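Local coordinates for secreted effector protein sseI (PDB 4G29) that serves Salmonella as a secreted virulence factor, with a catalytic domain of the cysteine protease superfamily that probably acts on host proteins, at residues A[59-64]-A[81-86]; A[107-112]-A[121-126]; A[132-137]-A[158-163]; A[33-38]-A[94-99]; A[67-72]-A[151-156]. One frame throughout, in Å; residues are numbered along the deposited sequence.

From the N terminus, the end of helix 29-36 opens the first loop, which interaction 4 closes 56 residues later on the turn after strand 90-95. Nested inside it, interaction 1 pairs strands 61-69 and 78-87 as a hairpin. The far end of strand 61-69 starts interaction 5, which crosses both interaction 1 and interaction 4 and closes only at 151-156. Within that long loop lies interaction 2, setting 107-112 against helix 117-126. Interaction 3 starts on strand 132-138 and closes at 158-163, crossing interaction 5. Interactions 1, 3, 4 and 5 all reach the antiparallel sheet, whereas interaction 2 meets interaction 4 through the Tyr124-Asp95 hydrogen bond.

Interaction 1 (A[59-64]-A[81-86]); sequences DNIRYR and FAVVGN
Arg64 lays one face of its guanidinium against Val84, whose CG2 is 3.5 Å from Arg64 NE. The arginine chain bends at chi3 (-68°), which turns NE over the methyl. Val84 CG1 lies over a face of the second guanidinium, 3.9 Å from Arg62 CZ. Valine suits this place because its two methyls can lie against two guanidinium groups, mainly one each. Arg62 is gripped from its own segment: NE and NH2 both donate, side-on, to Asn60 O (2.8 and 2.9 Å) at the corner before the strand, and Asn60 ND2 lies over the opposite face. Paired backbone bonds join Arg62 with Val84 and Arg64 with Ala82 in this antiparallel hairpin. A beta bulge slips the register by one residue between Asp59 and Arg62. On the sheet face of Tyr63 and Val83, Ile61 CG2 meets Val83 CG1 at 3.6 Å. Helix 42-55 packs on this face, while across the sheet Arg64 pairs with Asp137 of strand 132-138 and Arg62 with Asp91 of strand 90-95.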
# COMPACT_ATOMS: atom_id res chain seq x y z
N ASP A 59 7.31 -0.03 -15.94
CA ASP A 59 6.15 -0.54 -16.69
C ASP A 59 5.42 -1.65 -15.90
O ASP A 59 5.68 -1.86 -14.69
CB ASP A 59 6.54 -0.95 -18.10
CG ASP A 59 7.52 -2.06 -18.12
OD1 ASP A 59 7.74 -2.68 -17.08
OD2 ASP A 59 8.09 -2.36 -19.22
N ASN A 60 4.44 -2.27 -16.54
CA ASN A 60 3.57 -3.21 -15.86
C ASN A 60 3.10 -2.61 -14.51
O ASN A 60 3.24 -3.21 -13.46
CB ASN A 60 4.21 -4.56 -15.60
CG ASN A 60 3.21 -5.59 -15.13
OD1 ASN A 60 2.02 -5.43 -15.36
ND2 ASN A 60 3.66 -6.60 -14.42
N ILE A 61 2.48 -1.44 -14.62
CA ILE A 61 2.00 -0.72 -13.46
C ILE A 61 0.71 -1.38 -12.97
O ILE A 61 -0.19 -1.68 -13.75
CB ILE A 61 1.73 0.76 -13.77
CG1 ILE A 61 3.00 1.43 -14.35
CG2 ILE A 61 1.15 1.46 -12.52
CD1 ILE A 61 4.02 1.68 -13.40
N ARG A 62 0.67 -1.67 -11.67
CA ARG A 62 -0.49 -2.24 -11.04
C ARG A 62 -0.85 -1.37 -9.83
O ARG A 62 0.04 -0.72 -9.26
CB ARG A 62 -0.20 -3.66 -10.57
CG ARG A 62 -0.12 -4.69 -11.65
CD ARG A 62 1.01 -5.64 -11.36
NE ARG A 62 2.31 -5.02 -11.61
CZ ARG A 62 3.49 -5.46 -11.15
NH1 ARG A 62 3.59 -6.56 -10.38
NH2 ARG A 62 4.59 -4.82 -11.49
N TYR A 63 -2.12 -1.50 -9.42
CA TYR A 63 -2.70 -0.78 -8.33
C TYR A 63 -2.99 -1.80 -7.25
O TYR A 63 -3.73 -2.72 -7.47
CB TYR A 63 -3.95 -0.07 -8.80
CG TYR A 63 -3.64 0.93 -9.90
CD1 TYR A 63 -3.06 2.18 -9.60
CD2 TYR A 63 -3.83 0.60 -11.23
CE1 TYR A 63 -2.78 3.09 -10.59
CE2 TYR A 63 -3.46 1.50 -12.25
CZ TYR A 63 -2.98 2.72 -11.93
OH TYR A 63 -2.66 3.54 -12.99
N ARG A 64 -2.35 -1.59 -6.10
CA ARG A 64 -2.40 -2.50 -5.00
C ARG A 64 -3.44 -2.07 -3.98
O ARG A 64 -3.26 -1.05 -3.30
CB ARG A 64 -1.00 -2.64 -4.35
CG ARG A 64 -0.95 -3.71 -3.24
CD ARG A 64 0.49 -4.14 -2.93
NE ARG A 64 1.07 -4.88 -4.05
CZ ARG A 64 2.23 -5.53 -4.04
NH1 ARG A 64 3.01 -5.44 -2.98
NH2 ARG A 64 2.64 -6.24 -5.08
N PHE A 81 -3.91 1.82 -0.27
CA PHE A 81 -3.56 1.68 -1.70
C PHE A 81 -2.13 2.08 -1.98
O PHE A 81 -1.63 3.10 -1.48
CB PHE A 81 -4.51 2.47 -2.60
CG PHE A 81 -5.95 2.05 -2.44
CD1 PHE A 81 -6.44 0.98 -3.14
CD2 PHE A 81 -6.78 2.73 -1.59
CE1 PHE A 81 -7.72 0.57 -2.97
CE2 PHE A 81 -8.08 2.29 -1.43
CZ PHE A 81 -8.52 1.23 -2.10
N ALA A 82 -1.47 1.30 -2.82
CA ALA A 82 -0.13 1.63 -3.24
C ALA A 82 -0.04 1.36 -4.76
O ALA A 82 -0.95 0.77 -5.32
CB ALA A 82 0.94 0.79 -2.47
N VAL A 83 1.08 1.69 -5.36
CA VAL A 83 1.28 1.45 -6.81
C VAL A 83 2.56 0.63 -7.01
O VAL A 83 3.57 0.91 -6.36
CB VAL A 83 1.29 2.78 -7.61
CG1 VAL A 83 1.29 2.52 -9.10
CG2 VAL A 83 0.08 3.69 -7.24
N VAL A 84 2.48 -0.38 -7.86
CA VAL A 84 3.58 -1.31 -8.09
C VAL A 84 4.00 -1.21 -9.55
O VAL A 84 3.16 -1.09 -10.47
CB VAL A 84 3.11 -2.77 -7.87
CG1 VAL A 84 4.31 -3.70 -7.79
CG2 VAL A 84 2.20 -2.88 -6.69
N GLY A 85 5.30 -1.28 -9.79
CA GLY A 85 5.80 -1.28 -11.17
C GLY A 85 7.12 -2.00 -11.31
O GLY A 85 7.90 -2.12 -10.36
N ASN A 86 7.33 -2.49 -12.52
CA ASN A 86 8.53 -3.20 -12.89
C ASN A 86 9.60 -2.25 -13.38
O ASN A 86 9.34 -1.35 -14.17
CB ASN A 86 8.24 -4.19 -14.02
CG ASN A 86 9.52 -4.76 -14.66
OD1 ASN A 86 9.88 -4.43 -15.80
ND2 ASN A 86 10.21 -5.60 -13.92

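Interaction 2 (A[107-112]-A[121-126])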
# COMPACT_ATOMS: atom_id res chain seq x y z
N SER A 107 3.51 2.51 14.06
CA SER A 107 4.41 3.63 14.20
C SER A 107 5.65 3.50 13.35
O SER A 107 6.30 4.52 13.07
CB SER A 107 4.84 3.81 15.65
OG SER A 107 5.80 2.82 15.98
N ASN A 108 6.00 2.27 12.98
CA ASN A 108 7.14 2.00 12.11
C ASN A 108 6.95 2.51 10.68
O ASN A 108 7.92 2.73 9.95
CB ASN A 108 7.49 0.50 12.11
CG ASN A 108 8.06 0.02 13.48
OD1 ASN A 108 8.71 0.78 14.21
ND2 ASN A 108 7.82 -1.25 13.81
N LEU A 109 5.70 2.75 10.30
CA LEU A 109 5.36 3.42 9.05
C LEU A 109 5.43 4.92 9.28
O LEU A 109 4.43 5.59 9.47
CB LEU A 109 3.98 3.01 8.55
CG LEU A 109 3.83 1.50 8.29
CD1 LEU A 109 2.52 1.16 7.60
CD2 LEU A 109 5.00 0.97 7.48
N ASN A 110 6.65 5.42 9.32
CA ASN A 110 6.90 6.76 9.75
C ASN A 110 7.33 7.71 8.64
O ASN A 110 7.76 8.81 8.91
CB ASN A 110 7.96 6.74 10.87
CG ASN A 110 9.29 6.14 10.44
OD1 ASN A 110 9.64 6.07 9.25
ND2 ASN A 110 10.08 5.75 11.43
N GLY A 111 7.18 7.27 7.40
CA GLY A 111 7.33 8.17 6.27
C GLY A 111 6.88 7.53 4.99
O GLY A 111 6.59 6.32 4.95
N PRO A 112 6.89 8.30 3.90
CA PRO A 112 6.57 7.70 2.61
C PRO A 112 7.56 6.57 2.26
O PRO A 112 8.76 6.68 2.57
CB PRO A 112 6.76 8.85 1.64
CG PRO A 112 7.51 9.90 2.39
CD PRO A 112 7.18 9.73 3.79
N VAL A 121 6.91 -5.58 1.70
CA VAL A 121 6.25 -6.58 2.50
C VAL A 121 6.90 -6.69 3.89
O VAL A 121 6.22 -6.82 4.91
CB VAL A 121 6.31 -7.94 1.80
CG1 VAL A 121 5.87 -9.04 2.79
CG2 VAL A 121 5.43 -7.94 0.62
N CYS A 122 8.24 -6.63 3.90
CA CYS A 122 9.05 -6.67 5.09
C CYS A 122 8.71 -5.52 6.00
O CYS A 122 8.51 -5.73 7.19
CB CYS A 122 10.52 -6.66 4.70
SG CYS A 122 11.02 -8.33 4.13
N LYS A 123 8.56 -4.34 5.42
CA LYS A 123 8.24 -3.13 6.19
C LYS A 123 6.88 -3.26 6.92
O LYS A 123 6.76 -2.96 8.12
CB LYS A 123 8.23 -1.89 5.31
CG LYS A 123 8.26 -0.58 6.09
CD LYS A 123 9.63 -0.28 6.65
CE LYS A 123 9.68 1.01 7.41
NZ LYS A 123 11.03 1.29 8.05
N TYR A 124 5.86 -3.73 6.21
CA TYR A 124 4.53 -3.92 6.77
C TYR A 124 4.53 -5.02 7.81
O TYR A 124 3.95 -4.86 8.86
CB TYR A 124 3.46 -4.14 5.68
CG TYR A 124 2.90 -2.84 5.16
CD1 TYR A 124 3.64 -2.03 4.31
CD2 TYR A 124 1.64 -2.42 5.57
CE1 TYR A 124 3.12 -0.82 3.84
CE2 TYR A 124 1.12 -1.18 5.13
CZ TYR A 124 1.87 -0.42 4.24
OH TYR A 124 1.34 0.79 3.80
N ARG A 125 5.26 -6.10 7.55
CA ARG A 125 5.41 -7.14 8.58
C ARG A 125 6.04 -6.67 9.88
O ARG A 125 5.59 -7.07 10.95
CB ARG A 125 6.17 -8.32 8.02
CG ARG A 125 5.40 -9.08 6.99
CD ARG A 125 6.17 -10.32 6.56
NE ARG A 125 5.47 -11.09 5.53
CZ ARG A 125 6.04 -11.98 4.71
NH1 ARG A 125 7.36 -12.23 4.75
NH2 ARG A 125 5.30 -12.59 3.80
N MSE A 126 7.06 -5.83 9.80
CA MSE A 126 7.74 -5.37 11.02
C MSE A 126 6.90 -4.30 11.72
O MSE A 126 7.14 -4.00 12.88
CB MSE A 126 9.18 -4.92 10.75
CG MSE A 126 9.35 -3.73 9.82
SE MSE A 126 11.22 -3.26 9.25
CE MSE A 126 11.77 -2.16 10.81
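Lys123 reaches from the helix toward the loop that holds Asn108 and Leu109. From CB, the chain sets CG anti to the backbone N (chi1 -165°), and CG meets Leu109 CD2 at 3.9 Å, the lysine and leucine chains running antiparallel alongside one another. After a bend at chi2 the rest runs extended. The aliphatic stem packs as hydrocarbon, with CE 3.5 Å from Asn108 O, while the terminal ammonium, NZ, lies 3.9 Å from the same Asn108 O and makes a weak hydrogen bond to Asn11. In this papain-like domain the contact sets the connection between strands 90-95 and 113-116 on helix 117-126, and the loop makes an inverse gamma turn about Leu109. The other leucine branch, CD1, sits over one face of the Tyr124 ring, 4.0 Å from its centroid, a CH-pi contact; the phenol OH bonds to Asp95. Asn108, whose amide is a donor, sends ND2 to Met126 O (3.0 Å) from above the carbonyl plane, with a bent N-H...O angle of 135°.

Interaction 3 (A[132-137]-A[158-163]); sequences LIYYTD and ESMAGK
The type II turn from Met160 to Lys163 brings its last two residues against strand 132-138, with Thr136 CA and Lys163 CA 5.4 Å apart. Gly162 has a positive phi of 82°, where a CB would press on the preceding carbonyl oxygen, and its own carbonyl faces the strand. Thr136 OG1 donates to Gly162 O over 2.9 Å, coming from above the carbonyl plane; this hydroxyl also bonds to Tyr148. A CA-H...O contact from Lys163 CA to Tyr135 O, 3.5 Å long, adds a weak backbone link. The turn delivers the chain into strand 164-165, the edge strand that lies beside 132-138 in the antiparallel sheet of this papain-like fold. Tyr134 offers the large surface. Selenomethionine Met160 crosses it at about a right angle, SE lying over one ring face 4.3 Å from the centroid, a Met-aromatic contact; the flexible, unbranched side chain of methionine can lie across a ring, selenium here standing in for sulfur. Obliquely placed, Lys163 CG approaches Tyr134 CD1 to 3.4 Å, and its aliphatic stem packs beside the ring. Tyr134 OH also bonds to Trp69 NE1 and to a water 2.8 Å away that donates a hydrogen bond to Glu158 OE1.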
# COMPACT_ATOMS: atom_id res chain seq x y z
N LEU A 132 -4.02 -8.40 10.58
CA LEU A 132 -4.09 -9.17 9.38
C LEU A 132 -4.06 -8.23 8.22
O LEU A 132 -4.92 -7.33 8.09
CB LEU A 132 -5.39 -9.95 9.32
CG LEU A 132 -5.72 -10.67 8.00
CD1 LEU A 132 -4.71 -11.78 7.63
CD2 LEU A 132 -7.16 -11.25 8.02
N ILE A 133 -3.08 -8.45 7.37
CA ILE A 133 -2.88 -7.60 6.20
C ILE A 133 -2.81 -8.46 4.95
O ILE A 133 -2.01 -9.40 4.88
CB ILE A 133 -1.62 -6.74 6.32
CG1 ILE A 133 -1.62 -5.95 7.65
CG2 ILE A 133 -1.50 -5.82 5.07
CD1 ILE A 133 -0.45 -4.99 7.82
N TYR A 134 -3.64 -8.12 3.96
CA TYR A 134 -3.59 -8.76 2.63
C TYR A 134 -3.93 -7.76 1.53
O TYR A 134 -4.53 -6.73 1.80
CB TYR A 134 -4.49 -10.01 2.61
CG TYR A 134 -5.95 -9.80 2.81
CD1 TYR A 134 -6.76 -9.21 1.80
CD2 TYR A 134 -6.54 -10.17 4.00
CE1 TYR A 134 -8.10 -9.06 2.01
CE2 TYR A 134 -7.89 -10.03 4.20
CZ TYR A 134 -8.66 -9.48 3.23
OH TYR A 134 -9.99 -9.32 3.47
N TYR A 135 -3.61 -8.15 0.31
CA TYR A 135 -3.76 -7.30 -0.85
C TYR A 135 -4.07 -8.08 -2.12
O TYR A 135 -3.91 -9.33 -2.22
CB TYR A 135 -2.51 -6.44 -1.00
CG TYR A 135 -1.28 -7.18 -1.52
CD1 TYR A 135 -1.13 -7.42 -2.88
CD2 TYR A 135 -0.26 -7.58 -0.65
CE1 TYR A 135 -0.02 -8.05 -3.37
CE2 TYR A 135 0.84 -8.25 -1.12
CZ TYR A 135 0.98 -8.46 -2.47
OH TYR A 135 2.14 -9.11 -2.88
N THR A 136 -4.47 -7.30 -3.14
CA THR A 136 -4.60 -7.80 -4.46
C THR A 136 -4.10 -6.68 -5.40
O THR A 136 -4.36 -5.52 -5.12
CB THR A 136 -6.09 -8.13 -4.83
OG1 THR A 136 -6.66 -9.02 -3.87
CG2 THR A 136 -6.22 -8.68 -6.29
N ASP A 137 -3.34 -7.03 -6.43
CA ASP A 137 -2.96 -6.12 -7.51
C ASP A 137 -3.95 -6.13 -8.68
O ASP A 137 -4.42 -7.20 -9.13
CB ASP A 137 -1.54 -6.43 -8.01
CG ASP A 137 -0.46 -6.19 -6.97
OD1 ASP A 137 -0.66 -5.37 -6.08
OD2 ASP A 137 0.61 -6.84 -7.05
N GLU A 158 -15.63 -13.45 3.44
CA GLU A 158 -14.85 -12.93 2.32
C GLU A 158 -14.10 -14.02 1.61
O GLU A 158 -13.51 -14.87 2.25
CB GLU A 158 -13.81 -11.92 2.83
CG GLU A 158 -14.38 -10.60 3.12
CD GLU A 158 -14.92 -9.93 1.88
OE1 GLU A 158 -14.12 -9.49 1.00
OE2 GLU A 158 -16.17 -9.84 1.81
N SER A 159 -14.07 -13.97 0.28
CA SER A 159 -13.30 -14.95 -0.44
C SER A 159 -11.83 -14.57 -0.30
O SER A 159 -11.49 -13.43 -0.50
CB SER A 159 -13.62 -14.98 -1.92
OG SER A 159 -12.99 -16.16 -2.47
N MSE A 160 -10.98 -15.53 0.05
CA MSE A 160 -9.54 -15.27 0.10
C MSE A 160 -8.89 -15.55 -1.27
O MSE A 160 -7.69 -15.37 -1.47
CB MSE A 160 -8.88 -16.05 1.22
CG MSE A 160 -9.12 -15.50 2.67
SE MSE A 160 -8.73 -13.67 3.02
CE MSE A 160 -10.50 -12.87 2.75
N ALA A 161 -9.72 -15.95 -2.22
CA ALA A 161 -9.26 -16.14 -3.61
C ALA A 161 -8.69 -14.86 -4.20
O ALA A 161 -9.36 -13.82 -4.23
CB ALA A 161 -10.41 -16.68 -4.48
N GLY A 162 -7.43 -14.89 -4.64
CA GLY A 162 -6.80 -13.70 -5.21
C GLY A 162 -6.26 -12.74 -4.17
O GLY A 162 -5.74 -11.66 -4.51
N LYS A 163 -6.33 -13.13 -2.90
CA LYS A 163 -5.73 -12.35 -1.82
C LYS A 163 -4.32 -12.84 -1.55
O LYS A 163 -4.03 -14.09 -1.50
CB LYS A 163 -6.53 -12.47 -0.53
CG LYS A 163 -7.76 -11.62 -0.36
CD LYS A 163 -8.52 -11.28 -1.58
CE LYS A 163 -9.91 -10.63 -1.28
NZ LYS A 163 -10.64 -10.62 -2.56
O HOH W 1 -11.63 -9.00 1.27

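Interaction 4 (A[33-38]-A[94-99]); sequences NKIMNP and FDVSAH
Pro38 presses its ring onto the imidazole of His99, and this is the compact part of the contact. Pro38 CG stands over one face, 3.8 Å from the ring centroid, in a CH-pi contact, and lies 3.5 Å from His99 CE1. The rigid proline ring can lay its CG hydrogens against the imidazole face. With His99 CG between the backbone N and the carbonyl carbon (chi1 51°), the imidazole turns back toward Val96, and NE2 donates to Val96 O at 3.2 Å, the acceptor in the ring plane, fixing the ring's rotation. Beside this, Pro38 CB meets Ser97 CB at 3.9 Å. Ile35 is fitted less closely, with CD1 4.1 Å from Val96 CB, and its branched chain also touches Leu22 of helix 18-26. The solvent side is the helix end, where Asn33 and Asn37 are exposed and joined to each other: Asn37 ND2 donates to Asn33 OD1 over 3.2 Å. The 94-99 segment turns at Asp95 to Ala98, where strand 90-95 ends. Asp95 OD1 bonds to His80 NE2, and with Cys42, which Ser97 touches, these residues form a pattern consistent with a Cys-His-Asp triad, as found in some members of the papain-like superfamily.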
# COMPACT_ATOMS: atom_id res chain seq x y z
N ASN A 33 1.65 18.39 -0.36
CA ASN A 33 0.66 18.57 0.72
C ASN A 33 0.03 17.27 1.13
O ASN A 33 -0.22 17.05 2.31
CB ASN A 33 -0.43 19.54 0.40
CG ASN A 33 -1.51 19.58 1.53
OD1 ASN A 33 -1.20 19.90 2.70
ND2 ASN A 33 -2.73 19.15 1.20
N LYS A 34 -0.14 16.35 0.17
CA LYS A 34 -0.75 15.07 0.49
C LYS A 34 0.25 14.15 1.23
O LYS A 34 -0.13 13.35 2.06
CB LYS A 34 -1.27 14.44 -0.79
CG LYS A 34 -2.54 15.11 -1.30
CD LYS A 34 -3.09 14.45 -2.52
CE LYS A 34 -4.33 15.22 -3.01
NZ LYS A 34 -5.10 14.51 -4.12
N ILE A 35 1.53 14.28 0.94
CA ILE A 35 2.55 13.57 1.69
C ILE A 35 2.69 14.17 3.09
O ILE A 35 2.94 13.46 4.05
CB ILE A 35 3.90 13.50 0.91
CG1 ILE A 35 3.72 12.66 -0.35
CG2 ILE A 35 5.00 12.96 1.78
CD1 ILE A 35 4.99 12.63 -1.25
N MSE A 36 2.57 15.48 3.21
CA MSE A 36 2.60 16.07 4.54
C MSE A 36 1.40 15.68 5.38
O MSE A 36 1.49 15.54 6.60
CB MSE A 36 2.69 17.61 4.44
CG MSE A 36 3.16 18.22 5.68
SE MSE A 36 3.41 20.14 5.61
CE MSE A 36 4.46 20.14 4.01
N ASN A 37 0.25 15.51 4.71
CA ASN A 37 -1.04 15.20 5.29
C ASN A 37 -1.72 14.04 4.60
O ASN A 37 -2.70 14.23 3.89
CB ASN A 37 -1.94 16.44 5.28
CG ASN A 37 -1.40 17.56 6.20
OD1 ASN A 37 -1.39 17.41 7.42
ND2 ASN A 37 -0.89 18.64 5.59
N PRO A 38 -1.24 12.81 4.89
CA PRO A 38 -1.58 11.62 4.08
C PRO A 38 -2.91 11.00 4.43
O PRO A 38 -3.38 10.17 3.66
CB PRO A 38 -0.46 10.66 4.45
CG PRO A 38 -0.02 11.05 5.76
CD PRO A 38 -0.09 12.54 5.74
N PHE A 94 5.66 2.03 -4.77
CA PHE A 94 5.55 3.41 -4.31
C PHE A 94 4.34 3.49 -3.39
O PHE A 94 3.17 3.28 -3.81
CB PHE A 94 5.41 4.35 -5.50
CG PHE A 94 6.69 4.66 -6.24
CD1 PHE A 94 7.40 3.68 -6.91
CD2 PHE A 94 7.08 6.00 -6.40
CE1 PHE A 94 8.57 4.00 -7.65
CE2 PHE A 94 8.17 6.33 -7.13
CZ PHE A 94 8.96 5.33 -7.74
N ASP A 95 4.60 3.78 -2.12
CA ASP A 95 3.55 3.87 -1.12
C ASP A 95 3.81 5.12 -0.30
O ASP A 95 4.22 5.05 0.86
CB ASP A 95 3.57 2.59 -0.27
CG ASP A 95 2.44 2.50 0.76
OD1 ASP A 95 1.62 3.42 0.85
OD2 ASP A 95 2.42 1.47 1.50
N VAL A 96 3.58 6.25 -0.95
CA VAL A 96 3.93 7.55 -0.41
C VAL A 96 2.95 8.09 0.66
O VAL A 96 3.20 9.16 1.20
CB VAL A 96 4.21 8.60 -1.51
CG1 VAL A 96 5.26 8.09 -2.55
CG2 VAL A 96 2.96 9.02 -2.26
N SER A 97 1.90 7.35 0.98
CA SER A 97 1.00 7.70 2.07
C SER A 97 0.94 6.65 3.18
O SER A 97 0.03 6.68 4.01
CB SER A 97 -0.39 8.01 1.55
OG SER A 97 -1.04 6.89 1.01
N ALA A 98 1.93 5.75 3.24
CA ALA A 98 1.97 4.66 4.23
C ALA A 98 1.90 5.22 5.65
O ALA A 98 1.29 4.64 6.56
CB ALA A 98 3.31 3.81 4.06
N HIS A 99 2.57 6.33 5.83
CA HIS A 99 2.65 6.97 7.13
C HIS A 99 1.35 7.52 7.65
O HIS A 99 1.33 8.00 8.82
CB HIS A 99 3.73 8.04 7.22
CG HIS A 99 3.65 9.03 6.12
ND1 HIS A 99 3.50 10.38 6.33
CD2 HIS A 99 3.59 8.84 4.79
CE1 HIS A 99 3.46 10.99 5.15
NE2 HIS A 99 3.49 10.07 4.21

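Interaction 5 (A[67-72]-A[151-156]); sequences FIWDKP and LPRELE
Leu155 and Trp69 share the broadest surface here, where the end of strand 61-69 in the papain-like domain's antiparallel sheet meets the long connection leading to strand 164-165. Leu155 CB lies almost squarely over the six-membered ring of the indole, 3.8 Å from its centroid and 13° off the normal, a CH-pi contact. Its CD1 covers the same ring system near the fusion, 3.8 Å from Trp69 CE2. Leucine suits the place because CB and one methyl can cover the indole face while the other methyl turns to Pro72 CA; Trp171 of helix 170-176 also touches it. At the indole edge, near the ring plane, Arg153 O comes 3.7 Å from Trp69 CH2. The Arg153 side chain goes instead to Phe67: a bend at chi3 (-64°) places NE 3.4 Å from Phe67 CZ, and Phe67 CZ lies over one face of the Arg153 guanidinium, the two planes 59° apart. NH1 pairs with Glu158 and NH2 with Asp149, which fix the guanidinium while its face meets the CE2-CZ rim of the Phe67 ring. Two waters join the backbones, and one of them donates to Pro72 O at 2.7 Å and accepts from Glu156 N at 3.1 Å.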
# COMPACT_ATOMS: atom_id res chain seq x y z
N PHE A 67 -6.24 -4.51 2.60
CA PHE A 67 -6.99 -4.41 3.83
C PHE A 67 -6.11 -4.72 5.05
O PHE A 67 -5.22 -5.59 4.98
CB PHE A 67 -8.18 -5.35 3.89
CG PHE A 67 -9.41 -4.90 3.09
CD1 PHE A 67 -9.82 -3.53 3.02
CD2 PHE A 67 -10.23 -5.86 2.49
CE1 PHE A 67 -10.96 -3.17 2.31
CE2 PHE A 67 -11.37 -5.47 1.73
CZ PHE A 67 -11.74 -4.11 1.70
N ILE A 68 -6.42 -4.03 6.15
CA ILE A 68 -5.79 -4.24 7.45
C ILE A 68 -6.91 -4.50 8.44
O ILE A 68 -7.81 -3.65 8.62
CB ILE A 68 -4.97 -3.00 7.89
CG1 ILE A 68 -3.85 -2.72 6.89
CG2 ILE A 68 -4.42 -3.25 9.31
CD1 ILE A 68 -3.37 -1.25 6.86
N TRP A 69 -6.93 -5.71 9.00
CA TRP A 69 -7.99 -6.14 9.88
C TRP A 69 -7.38 -6.28 11.25
O TRP A 69 -6.35 -6.93 11.40
CB TRP A 69 -8.52 -7.52 9.51
CG TRP A 69 -9.36 -7.61 8.27
CD1 TRP A 69 -8.92 -7.88 7.02
CD2 TRP A 69 -10.78 -7.55 8.20
NE1 TRP A 69 -9.98 -7.95 6.14
CE2 TRP A 69 -11.14 -7.72 6.83
CE3 TRP A 69 -11.79 -7.27 9.13
CZ2 TRP A 69 -12.47 -7.71 6.39
CZ3 TRP A 69 -13.11 -7.26 8.68
CH2 TRP A 69 -13.43 -7.46 7.34
N ASP A 70 -8.03 -5.68 12.24
CA ASP A 70 -7.61 -5.76 13.65
C ASP A 70 -8.22 -6.95 14.37
O ASP A 70 -7.60 -7.55 15.25
CB ASP A 70 -8.05 -4.51 14.38
CG ASP A 70 -7.30 -3.28 13.96
OD1 ASP A 70 -6.10 -3.38 13.67
OD2 ASP A 70 -7.92 -2.18 13.94
N LYS A 71 -9.46 -7.28 14.01
CA LYS A 71 -10.19 -8.38 14.67
C LYS A 71 -11.29 -8.95 13.75
O LYS A 71 -11.73 -8.24 12.85
CB LYS A 71 -10.82 -7.86 15.98
CG LYS A 71 -11.72 -6.66 15.84
CD LYS A 71 -12.32 -6.22 17.17
CE LYS A 71 -13.49 -5.24 16.93
NZ LYS A 71 -14.06 -4.64 18.18
N PRO A 72 -11.76 -10.19 13.98
CA PRO A 72 -12.72 -10.82 13.06
C PRO A 72 -14.07 -10.13 12.98
O PRO A 72 -14.79 -10.31 12.00
CB PRO A 72 -12.96 -12.23 13.68
CG PRO A 72 -12.03 -12.37 14.76
CD PRO A 72 -11.40 -11.08 15.10
N LEU A 151 -16.94 0.01 2.66
CA LEU A 151 -18.27 -0.37 3.07
C LEU A 151 -18.23 -1.65 3.91
O LEU A 151 -17.21 -2.36 3.87
CB LEU A 151 -19.17 -0.53 1.84
CG LEU A 151 -19.32 0.72 0.96
CD1 LEU A 151 -20.22 0.37 -0.19
CD2 LEU A 151 -19.89 1.88 1.79
N PRO A 152 -19.32 -1.95 4.65
CA PRO A 152 -19.29 -3.11 5.56
C PRO A 152 -19.00 -4.43 4.83
O PRO A 152 -19.48 -4.69 3.68
CB PRO A 152 -20.68 -3.10 6.20
CG PRO A 152 -21.22 -1.74 5.96
CD PRO A 152 -20.60 -1.22 4.74
N ARG A 153 -18.21 -5.25 5.53
CA ARG A 153 -17.75 -6.51 5.03
C ARG A 153 -17.62 -7.48 6.19
O ARG A 153 -17.10 -7.12 7.20
CB ARG A 153 -16.35 -6.21 4.45
CG ARG A 153 -15.81 -7.18 3.67
CD ARG A 153 -14.58 -6.66 2.97
NE ARG A 153 -14.80 -5.58 2.02
CZ ARG A 153 -14.73 -5.68 0.69
NH1 ARG A 153 -14.47 -6.84 0.09
NH2 ARG A 153 -14.90 -4.57 -0.06
N GLU A 154 -18.00 -8.73 6.00
CA GLU A 154 -17.81 -9.73 7.05
C GLU A 154 -16.61 -10.63 6.70
O GLU A 154 -16.61 -11.28 5.66
CB GLU A 154 -19.07 -10.54 7.17
CG GLU A 154 -19.00 -11.61 8.26
CD GLU A 154 -20.17 -12.57 8.21
OE1 GLU A 154 -20.41 -13.11 7.10
OE2 GLU A 154 -20.81 -12.79 9.26
N LEU A 155 -15.58 -10.63 7.55
CA LEU A 155 -14.31 -11.29 7.24
C LEU A 155 -14.57 -12.78 6.97
O LEU A 155 -14.09 -13.36 5.98
CB LEU A 155 -13.30 -11.09 8.38
CG LEU A 155 -11.99 -11.85 8.25
CD1 LEU A 155 -11.23 -11.47 6.97
CD2 LEU A 155 -11.15 -11.58 9.50
N GLU A 156 -15.36 -13.38 7.82
CA GLU A 156 -15.62 -14.80 7.76
C GLU A 156 -16.19 -15.24 6.41
O GLU A 156 -16.05 -16.40 6.03
CB GLU A 156 -16.52 -15.18 8.93
CG GLU A 156 -17.23 -16.50 8.91
CD GLU A 156 -18.42 -16.47 9.86
OE1 GLU A 156 -18.16 -16.36 11.09
OE2 GLU A 156 -19.59 -16.48 9.40
O HOH W 2 -16.08 -8.86 9.99
O HOH W 3 -16.19 -12.16 10.57